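Local coordinates for suppressor protein MPT5 (Saccharomyces cerevisiae, PDB 5BZ1) that binds UGUA-type elements in the 3'-UTRs of target mRNAs through its Pumilio-homology domain and regulates them post-transcriptionally, lowering expression of HO, at residues I16-Q22 / L56-G62; L309-R314 / L375-I379; I170-T175 / F205-L209. All coordinates share one frame; numbering follows the deposited sequence.

Contact 1: I16-Q22 / L56-G62; sequences IKLATDQ and LILDPFG. With nucleotides of chain B.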
loop_
_atom_site.group_PDB
_atom_site.type_symbol
_atom_site.label_atom_id
_atom_site.label_comp_id
_atom_site.label_asym_id
_atom_site.label_seq_id
_atom_site.Cartn_x
_atom_site.Cartn_y
_atom_site.Cartn_z
ATOM N N ILE A 16 14.222 -5.100 38.390
ATOM C CA ILE A 16 14.254 -3.858 37.615
ATOM C C ILE A 16 15.686 -3.484 37.218
ATOM O O ILE A 16 15.915 -2.965 36.122
ATOM C CB ILE A 16 13.536 -2.687 38.332
ATOM C CG1 ILE A 16 13.334 -1.514 37.370
ATOM C CG2 ILE A 16 14.298 -2.241 39.578
ATOM C CD1 ILE A 16 12.591 -1.895 36.105
ATOM N N LYS A 17 16.645 -3.776 38.093
ATOM C CA LYS A 17 18.049 -3.501 37.801
ATOM C C LYS A 17 18.582 -4.453 36.735
ATOM O O LYS A 17 19.340 -4.049 35.855
ATOM C CB LYS A 17 18.902 -3.598 39.068
ATOM C CG LYS A 17 18.522 -2.594 40.143
ATOM C CD LYS A 17 18.413 -1.184 39.578
ATOM C CE LYS A 17 17.704 -0.247 40.550
ATOM N NZ LYS A 17 17.573 1.129 39.996
ATOM N N LEU A 18 18.182 -5.718 36.824
ATOM C CA LEU A 18 18.570 -6.719 35.833
ATOM C C LEU A 18 17.943 -6.417 34.469
ATOM O O LEU A 18 18.557 -6.641 33.428
ATOM C CB LEU A 18 18.166 -8.121 36.298
ATOM C CG LEU A 18 18.780 -8.649 37.598
ATOM C CD1 LEU A 18 18.184 -9.996 37.977
ATOM C CD2 LEU A 18 20.280 -8.770 37.455
ATOM N N ALA A 19 16.721 -5.894 34.493
ATOM C CA ALA A 19 15.949 -5.641 33.275
ATOM C C ALA A 19 16.636 -4.680 32.302
ATOM O O ALA A 19 16.615 -4.896 31.089
ATOM C CB ALA A 19 14.560 -5.130 33.632
ATOM N N THR A 20 17.234 -3.619 32.843
ATOM C CA THR A 20 17.888 -2.595 32.029
ATOM C C THR A 20 19.382 -2.850 31.842
ATOM O O THR A 20 20.104 -1.998 31.314
ATOM C CB THR A 20 17.699 -1.191 32.629
ATOM O OG1 THR A 20 18.280 -1.146 33.938
ATOM C CG2 THR A 20 16.220 -0.848 32.718
ATOM N N ASP A 21 19.837 -4.017 32.285
ATOM C CA ASP A 21 21.224 -4.428 32.098
ATOM C C ASP A 21 21.254 -5.501 31.013
ATOM O O ASP A 21 20.377 -6.362 30.984
ATOM C CB ASP A 21 21.786 -4.982 33.407
ATOM C CG ASP A 21 23.245 -5.371 33.299
ATOM O OD1 ASP A 21 23.529 -6.575 33.126
ATOM O OD2 ASP A 21 24.110 -4.473 33.392
ATOM N N GLN A 22 22.243 -5.454 30.121
ATOM C CA GLN A 22 22.280 -6.390 28.997
ATOM C C GLN A 22 22.332 -7.844 29.451
ATOM O O GLN A 22 21.545 -8.676 28.998
ATOM C CB GLN A 22 23.462 -6.119 28.064
ATOM C CG GLN A 22 23.484 -7.068 26.861
ATOM C CD GLN A 22 24.773 -7.019 26.065
ATOM O OE1 GLN A 22 24.982 -7.826 25.159
ATOM N NE2 GLN A 22 25.643 -6.074 26.398
ATOM N N LEU A 56 10.703 0.259 30.395
ATOM C CA LEU A 56 11.334 -0.940 29.851
ATOM C C LEU A 56 11.080 -1.104 28.350
ATOM O O LEU A 56 11.983 -1.466 27.593
ATOM C CB LEU A 56 10.854 -2.176 30.612
ATOM C CG LEU A 56 11.213 -2.185 32.097
ATOM C CD1 LEU A 56 10.703 -3.444 32.780
ATOM C CD2 LEU A 56 12.716 -2.055 32.277
ATOM N N ILE A 57 9.848 -0.830 27.930
ATOM C CA ILE A 57 9.461 -0.893 26.522
ATOM C C ILE A 57 10.361 -0.008 25.656
ATOM O O ILE A 57 10.663 -0.341 24.506
ATOM C CB ILE A 57 7.971 -0.504 26.357
ATOM C CG1 ILE A 57 7.079 -1.705 26.669
ATOM C CG2 ILE A 57 7.673 0.019 24.955
ATOM C CD1 ILE A 57 5.612 -1.359 26.845
ATOM N N LEU A 58 10.814 1.102 26.231
ATOM C CA LEU A 58 11.657 2.055 25.519
ATOM C C LEU A 58 13.156 1.807 25.722
ATOM O O LEU A 58 13.987 2.520 25.155
ATOM C CB LEU A 58 11.305 3.479 25.955
ATOM C CG LEU A 58 9.836 3.870 25.797
ATOM C CD1 LEU A 58 9.577 5.248 26.377
ATOM C CD2 LEU A 58 9.436 3.836 24.333
ATOM N N ASP A 59 13.496 0.796 26.517
ATOM C CA ASP A 59 14.882 0.573 26.919
ATOM C C ASP A 59 15.635 -0.307 25.923
ATOM O O ASP A 59 15.074 -1.269 25.396
ATOM C CB ASP A 59 14.925 -0.054 28.313
ATOM C CG ASP A 59 16.318 -0.070 28.904
ATOM O OD1 ASP A 59 16.722 0.953 29.500
ATOM O OD2 ASP A 59 17.011 -1.102 28.767
ATOM N N PRO A 60 16.911 0.032 25.657
ATOM C CA PRO A 60 17.767 -0.708 24.718
ATOM C C PRO A 60 17.852 -2.199 25.034
ATOM O O PRO A 60 18.008 -3.002 24.112
ATOM C CB PRO A 60 19.138 -0.062 24.919
ATOM C CG PRO A 60 18.832 1.336 25.341
ATOM C CD PRO A 60 17.581 1.240 26.178
ATOM N N PHE A 61 17.763 -2.556 26.314
ATOM C CA PHE A 61 17.822 -3.950 26.724
ATOM C C PHE A 61 16.483 -4.419 27.293
ATOM O O PHE A 61 16.088 -5.570 27.094
ATOM C CB PHE A 61 18.964 -4.163 27.726
ATOM C CG PHE A 61 20.307 -3.735 27.204
ATOM C CD1 PHE A 61 20.901 -4.416 26.146
ATOM C CD2 PHE A 61 20.973 -2.647 27.756
ATOM C CE1 PHE A 61 22.135 -4.020 25.649
ATOM C CE2 PHE A 61 22.208 -2.247 27.267
ATOM C CZ PHE A 61 22.790 -2.935 26.213
ATOM N N GLY A 62 15.781 -3.522 27.983
ATOM C CA GLY A 62 14.459 -3.822 28.514
ATOM C C GLY A 62 13.449 -4.263 27.464
ATOM O O GLY A 62 12.569 -5.083 27.744
ATOM P P A B 10 22.286 -4.952 17.872
ATOM O OP1 A B 10 23.685 -4.574 17.552
ATOM O OP2 A B 10 21.653 -6.096 17.169
ATOM O "O5'" A B 10 22.216 -5.216 19.440
ATOM C "C5'" A B 10 22.344 -4.140 20.364
ATOM C "C4'" A B 10 22.748 -4.616 21.735
ATOM O "O4'" A B 10 21.677 -5.422 22.303
ATOM C "C3'" A B 10 24.006 -5.482 21.783
ATOM O "O3'" A B 10 24.720 -5.204 22.988
ATOM C "C2'" A B 10 23.438 -6.896 21.849
ATOM O "O2'" A B 10 24.303 -7.855 22.421
ATOM C "C1'" A B 10 22.193 -6.677 22.701
ATOM N N9 A B 10 21.152 -7.699 22.540
ATOM C C8 A B 10 20.752 -8.353 21.401
ATOM N N7 A B 10 19.792 -9.220 21.607
ATOM C C5 A B 10 19.540 -9.140 22.972
ATOM C C6 A B 10 18.632 -9.806 23.822
ATOM N N6 A B 10 17.762 -10.731 23.408
ATOM N N1 A B 10 18.649 -9.482 25.136
ATOM C C2 A B 10 19.516 -8.553 25.561
ATOM N N3 A B 10 20.412 -7.861 24.861
ATOM C C4 A B 10 20.374 -8.205 23.559
HETATM O O HOH W 1 19.651 0.330 29.823
#
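Gln22 CB sits over one face of the Phe61 ring, at the junction of the first and second Pumilio repeats. It makes a CH-pi contact 3.6 Å from the centroid of the Phe61 ring, 19° off the normal and displaced toward the rim; Pro60 CB is offset over the opposite face. With CG anti to the backbone N (chi1 -178°) and an extended chain beyond it, Gln22 reaches the RNA, its amide plane nearly parallel to the ring plane, 2° apart. There Gln22 OE1 accepts from O2' of nucleotide A10 of chain B at 2.8 Å, with a weak second bond from O3' of the same ribose. The nucleotide's O3' lies in plane at the ring edge of Phe61.

The apolar part is small and lies on the helix side: Leu56 CD2 meets Ala19 CB at 3.8 Å and Thr20 CG2 at 3.7 Å, while the Ile16 side chain crosses that of Leu56 at a slant.

The hydrogen bonds from protein to Asp59 OD2 stay within its own segment: Phe61 N at 2.9 Å from above the carboxylate plane and Gly62 N at 2.8 Å through the anti lone pair, capping the turn into helix 62-69. Across the contact, Asp59 OD1 touches Thr20 CG2, Gly62 CA makes a CA-H...O contact with Ala19 O at 3.5 Å, and a water probably bridges Thr20 O and Asp59 OD1, though it has more acceptors near it than protons to give. Replacing Asp59 by alanine removes the carboxylate, and the N-H groups of Phe61 and Gly62 would probably lose their shared acceptor, freeing the turn to shift.

No direct hydrogen bond joins the two segments. Their cohesion is therefore mainly apolar and CH-pi, while Gln22 OE1 is spent on the ribose.

Contact 2: L309-R314 / L375-I379; sequences LNVLIR and LLPSI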
loop_
_atom_site.group_PDB
_atom_site.type_symbol
_atom_site.label_atom_id
_atom_site.label_comp_id
_atom_site.label_asym_id
_atom_site.label_seq_id
_atom_site.Cartn_x
_atom_site.Cartn_y
_atom_site.Cartn_z
ATOM N N LEU A 309 0.167 12.015 -32.156
ATOM C CA LEU A 309 1.129 10.967 -32.513
ATOM C C LEU A 309 2.551 11.493 -32.698
ATOM O O LEU A 309 3.520 10.848 -32.294
ATOM C CB LEU A 309 0.666 10.239 -33.780
ATOM C CG LEU A 309 1.578 9.169 -34.381
ATOM C CD1 LEU A 309 1.888 8.072 -33.379
ATOM C CD2 LEU A 309 0.949 8.576 -35.629
ATOM N N ASN A 310 2.666 12.673 -33.298
ATOM C CA ASN A 310 3.965 13.260 -33.604
ATOM C C ASN A 310 4.812 13.573 -32.365
ATOM O O ASN A 310 6.040 13.463 -32.397
ATOM C CB ASN A 310 3.784 14.529 -34.431
ATOM C CG ASN A 310 5.066 14.972 -35.089
ATOM O OD1 ASN A 310 5.822 14.152 -35.607
ATOM N ND2 ASN A 310 5.331 16.273 -35.058
ATOM N N VAL A 311 4.150 13.980 -31.285
ATOM C CA VAL A 311 4.829 14.275 -30.025
ATOM C C VAL A 311 5.156 12.988 -29.273
ATOM O O VAL A 311 6.267 12.813 -28.769
ATOM C CB VAL A 311 3.976 15.195 -29.132
ATOM C CG1 VAL A 311 4.519 15.244 -27.709
ATOM C CG2 VAL A 311 3.912 16.592 -29.723
ATOM N N LEU A 312 4.180 12.087 -29.218
ATOM C CA LEU A 312 4.292 10.847 -28.453
ATOM C C LEU A 312 5.376 9.897 -28.975
ATOM O O LEU A 312 6.143 9.338 -28.191
ATOM C CB LEU A 312 2.936 10.137 -28.414
ATOM C CG LEU A 312 1.843 10.824 -27.595
ATOM C CD1 LEU A 312 0.475 10.260 -27.928
ATOM C CD2 LEU A 312 2.121 10.676 -26.104
ATOM N N ILE A 313 5.444 9.721 -30.291
ATOM C CA ILE A 313 6.405 8.800 -30.895
ATOM C C ILE A 313 7.843 9.271 -30.676
ATOM O O ILE A 313 8.793 8.491 -30.780
ATOM C CB ILE A 313 6.129 8.624 -32.410
ATOM C CG1 ILE A 313 6.758 7.332 -32.932
ATOM C CG2 ILE A 313 6.618 9.836 -33.209
ATOM C CD1 ILE A 313 6.526 7.094 -34.413
ATOM N N ARG A 314 7.976 10.552 -30.348
ATOM C CA ARG A 314 9.263 11.227 -30.265
ATOM C C ARG A 314 9.703 11.420 -28.813
ATOM O O ARG A 314 10.873 11.695 -28.535
ATOM C CB ARG A 314 9.135 12.589 -30.946
ATOM C CG ARG A 314 10.301 13.000 -31.812
ATOM C CD ARG A 314 9.898 14.170 -32.705
ATOM N NE ARG A 314 8.827 13.810 -33.631
ATOM C CZ ARG A 314 9.030 13.314 -34.849
ATOM N NH1 ARG A 314 10.266 13.121 -35.291
ATOM N NH2 ARG A 314 7.998 13.013 -35.627
ATOM N N LEU A 375 5.624 7.862 -40.175
ATOM C CA LEU A 375 6.487 8.680 -39.327
ATOM C C LEU A 375 7.829 8.021 -39.020
ATOM O O LEU A 375 8.747 8.677 -38.529
ATOM C CB LEU A 375 5.776 9.014 -38.013
ATOM C CG LEU A 375 4.687 10.079 -38.083
ATOM C CD1 LEU A 375 4.096 10.343 -36.711
ATOM C CD2 LEU A 375 5.267 11.348 -38.658
ATOM N N LEU A 376 7.934 6.726 -39.306
ATOM C CA LEU A 376 9.144 5.953 -39.008
ATOM C C LEU A 376 10.475 6.561 -39.496
ATOM O O LEU A 376 11.457 6.551 -38.756
ATOM C CB LEU A 376 8.986 4.499 -39.470
ATOM C CG LEU A 376 8.046 3.661 -38.601
ATOM C CD1 LEU A 376 7.878 2.251 -39.147
ATOM C CD2 LEU A 376 8.567 3.619 -37.178
ATOM N N PRO A 377 10.516 7.099 -40.732
ATOM C CA PRO A 377 11.786 7.726 -41.122
ATOM C C PRO A 377 12.093 9.020 -40.358
ATOM O O PRO A 377 13.242 9.464 -40.376
ATOM C CB PRO A 377 11.591 8.027 -42.616
ATOM C CG PRO A 377 10.117 8.066 -42.816
ATOM C CD PRO A 377 9.560 7.058 -41.854
ATOM N N SER A 378 11.094 9.610 -39.705
ATOM C CA SER A 378 11.292 10.867 -38.984
ATOM C C SER A 378 11.882 10.668 -37.584
ATOM O O SER A 378 12.242 11.638 -36.914
ATOM C CB SER A 378 9.983 11.660 -38.897
ATOM O OG SER A 378 9.027 10.995 -38.092
ATOM N N ILE A 379 11.981 9.410 -37.154
ATOM C CA ILE A 379 12.550 9.070 -35.850
ATOM C C ILE A 379 13.703 8.066 -35.974
ATOM O O ILE A 379 14.048 7.377 -35.007
ATOM C CB ILE A 379 11.484 8.480 -34.904
ATOM C CG1 ILE A 379 10.959 7.149 -35.450
ATOM C CG2 ILE A 379 10.343 9.464 -34.707
ATOM C CD1 ILE A 379 10.349 6.240 -34.386
#
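The flat guanidinium of Arg314 has Ile379 CG2 over one face, 3.7 Å from Arg314 NH1, and at its edge the backbone and side chain of Ser378, with Leu375 CD2 also near the plane. Along that edge Arg314 NH1 gives a weak hydrogen bond to Ser378 O at 3.0 Å, bent to 126°, and Arg314 NH2 a weak one to Ser378 OG at 3.3 Å. The chain bends at chi3 (-63°), which turns the group back toward Asn310, where Arg314 NE donates to Asn310 O at 3.1 Å with an angle of 157°. That bond is tilted slightly from the guanidinium plane.

Behind the arginine the contact is aliphatic. Leu375 slides past Leu309 in the opposite direction, its CD1 3.6 Å from Leu309 CG. Ile313 crosses Ile379 at about a right angle, the two CD1 atoms 3.9 Å apart, and its CD1 also meets Leu375 CB. Leu368, Leu371 and Thr372 of helix 354-375 continue this cover over Leu309, and Ile388 of helix 385-398 packs on Ile313.

The 3-10 turn at 376-378 thus closes over helix 309-312 of the eighth Pumilio repeat, joining that repeat to the C-terminal helices of the domain. Chemically the contact is two-layered: carbons of the buried Leu309, Ile313 and Ile379 and of the partly exposed Leu375 supply the close packing, while on the more exposed side a cationic group is held chiefly by the carbonyl of Asn310 and reaches the turn through two weak bonds and the contact of Ile379 CG2. The Asn310 O bond and the two weak bonds to Ser378 together probably limit the rotation of the guanidinium.

Contact 3: I170-T175 / F205-L209; sequences IITIST and FLPGL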
loop_
_atom_site.group_PDB
_atom_site.type_symbol
_atom_site.label_atom_id
_atom_site.label_comp_id
_atom_site.label_asym_id
_atom_site.label_seq_id
_atom_site.Cartn_x
_atom_site.Cartn_y
_atom_site.Cartn_z
ATOM N N ILE A 170 -4.164 12.620 2.272
ATOM C CA ILE A 170 -3.932 11.608 1.241
ATOM C C ILE A 170 -2.650 11.914 0.460
ATOM O O ILE A 170 -1.928 11.002 0.056
ATOM C CB ILE A 170 -5.143 11.454 0.279
ATOM C CG1 ILE A 170 -4.941 10.262 -0.660
ATOM C CG2 ILE A 170 -5.380 12.722 -0.534
ATOM C CD1 ILE A 170 -4.811 8.935 0.064
ATOM N N ILE A 171 -2.356 13.201 0.283
ATOM C CA ILE A 171 -1.122 13.628 -0.366
ATOM C C ILE A 171 0.085 13.325 0.530
ATOM O O ILE A 171 1.038 12.661 0.110
ATOM C CB ILE A 171 -1.146 15.133 -0.684
ATOM C CG1 ILE A 171 -2.306 15.468 -1.620
ATOM C CG2 ILE A 171 0.176 15.570 -1.312
ATOM C CD1 ILE A 171 -2.065 15.032 -3.049
ATOM N N THR A 172 0.028 13.820 1.764
ATOM C CA THR A 172 1.103 13.646 2.740
ATOM C C THR A 172 1.542 12.184 2.847
ATOM O O THR A 172 2.729 11.886 2.971
ATOM C CB THR A 172 0.673 14.144 4.133
ATOM O OG1 THR A 172 0.101 15.452 4.021
ATOM C CG2 THR A 172 1.866 14.185 5.089
ATOM N N ILE A 173 0.570 11.280 2.768
ATOM C CA ILE A 173 0.817 9.849 2.877
ATOM C C ILE A 173 1.258 9.193 1.559
ATOM O O ILE A 173 2.263 8.484 1.526
ATOM C CB ILE A 173 -0.431 9.136 3.444
ATOM C CG1 ILE A 173 -0.601 9.489 4.924
ATOM C CG2 ILE A 173 -0.333 7.628 3.259
ATOM C CD1 ILE A 173 -2.003 9.277 5.457
ATOM N N SER A 174 0.511 9.429 0.481
ATOM C CA SER A 174 0.766 8.760 -0.796
ATOM C C SER A 174 2.087 9.168 -1.448
ATOM O O SER A 174 2.668 8.399 -2.214
ATOM C CB SER A 174 -0.381 9.013 -1.778
ATOM O OG SER A 174 -1.616 8.539 -1.281
ATOM N N THR A 175 2.548 10.381 -1.154
ATOM C CA THR A 175 3.774 10.899 -1.754
ATOM C C THR A 175 4.977 10.694 -0.844
ATOM O O THR A 175 6.055 11.253 -1.082
ATOM C CB THR A 175 3.656 12.394 -2.097
ATOM O OG1 THR A 175 3.551 13.159 -0.890
ATOM C CG2 THR A 175 2.429 12.643 -2.968
ATOM N N PHE A 205 -7.531 14.581 -5.136
ATOM C CA PHE A 205 -6.181 15.132 -5.186
ATOM C C PHE A 205 -5.315 14.452 -6.241
ATOM O O PHE A 205 -4.092 14.398 -6.113
ATOM C CB PHE A 205 -5.520 15.024 -3.813
ATOM C CG PHE A 205 -6.160 15.888 -2.767
ATOM C CD1 PHE A 205 -5.772 17.212 -2.614
ATOM C CD2 PHE A 205 -7.152 15.382 -1.944
ATOM C CE1 PHE A 205 -6.362 18.016 -1.653
ATOM C CE2 PHE A 205 -7.747 16.177 -0.980
ATOM C CZ PHE A 205 -7.352 17.497 -0.835
ATOM N N LEU A 206 -5.963 13.946 -7.285
ATOM C CA LEU A 206 -5.285 13.267 -8.390
ATOM C C LEU A 206 -4.082 14.012 -9.006
ATOM O O LEU A 206 -3.044 13.388 -9.255
ATOM C CB LEU A 206 -6.298 12.884 -9.474
ATOM C CG LEU A 206 -5.846 11.904 -10.551
ATOM C CD1 LEU A 206 -5.415 10.597 -9.922
ATOM C CD2 LEU A 206 -6.976 11.660 -11.526
ATOM N N PRO A 207 -4.211 15.337 -9.258
ATOM C CA PRO A 207 -3.074 16.028 -9.881
ATOM C C PRO A 207 -1.799 16.007 -9.034
ATOM O O PRO A 207 -0.707 16.079 -9.598
ATOM C CB PRO A 207 -3.577 17.467 -10.028
ATOM C CG PRO A 207 -5.060 17.346 -10.088
ATOM C CD PRO A 207 -5.380 16.229 -9.136
ATOM N N GLY A 208 -1.930 15.910 -7.715
ATOM C CA GLY A 208 -0.765 15.880 -6.847
ATOM C C GLY A 208 -0.229 14.475 -6.624
ATOM O O GLY A 208 0.750 14.280 -5.899
ATOM N N LEU A 209 -0.871 13.495 -7.255
ATOM C CA LEU A 209 -0.531 12.092 -7.048
ATOM C C LEU A 209 -0.035 11.414 -8.324
ATOM O O LEU A 209 0.895 10.607 -8.287
ATOM C CB LEU A 209 -1.747 11.328 -6.517
ATOM C CG LEU A 209 -2.304 11.728 -5.151
ATOM C CD1 LEU A 209 -3.498 10.860 -4.781
ATOM C CD2 LEU A 209 -1.226 11.625 -4.094
#
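Ile171 and Gly208 mark the closest backbone approach, 6.9 Å between their CA atoms, where helix 169-174 faces the turn that follows helix 192-204. No hydrogen bond crosses. Each side closes its own backbone instead: Gly208 N bonds to Phe205 O and Leu209 N to Leu206 O, while Ser174 N and Thr175 N bond back to Ile170 O and Ile171 O. Ser174 OG adds a second bond to Ile170 O at 2.8 Å, reaching it from the opposite face of the carbonyl plane to Ser174 N. Thr175 OG1 likewise returns to Ile171 O, from above the plane.

The segments belong to the fifth and sixth Pumilio repeats, so this is an inter-repeat junction of the helical PUF scaffold, of the same kind that stacks the units side by side along the RNA-binding domain.

The side chains meet through carbon atoms. Ile171 lies across Phe205 at about a right angle and sends CD1 to Phe205 CB at 3.5 Å and to Leu209 CD2 at 3.7 Å. Ile170 CG2 approaches Phe205 CD2 obliquely, also at 3.5 Å. Leu209, with CG anti to the carbonyl carbon (chi1 -63°), puts CD2 between Ile171 CD1 and Ser174 CB, meeting the latter at 3.6 Å. Thr175 CG2 rests against a polar partner, Gly208 O, and Ile171 CD1 lies 4.1 Å from Gly208 C. Ile202 of helix 192-204 backs both Ile170 and Leu209.

The three contacts follow one another along the PUF scaffold: contact 1 toward the N-terminal end, contact 3 nearest the middle, about 13 Å from the chain's centre, and contact 2 at the far end, its centre about 67 Å from that of contact 1. None touches another. Contacts 1 and 3 both join neighbouring repeats, the first with the second and the fifth with the sixth, whereas contact 2 ties the last repeat to C-terminal elements. All are partly buried. Contact 3 has no hydrogen bond across it and is held mainly by apolar carbons; contact 2 adds weak arginine bonds at its exposed side; only contact 1 brings in a nucleotide directly.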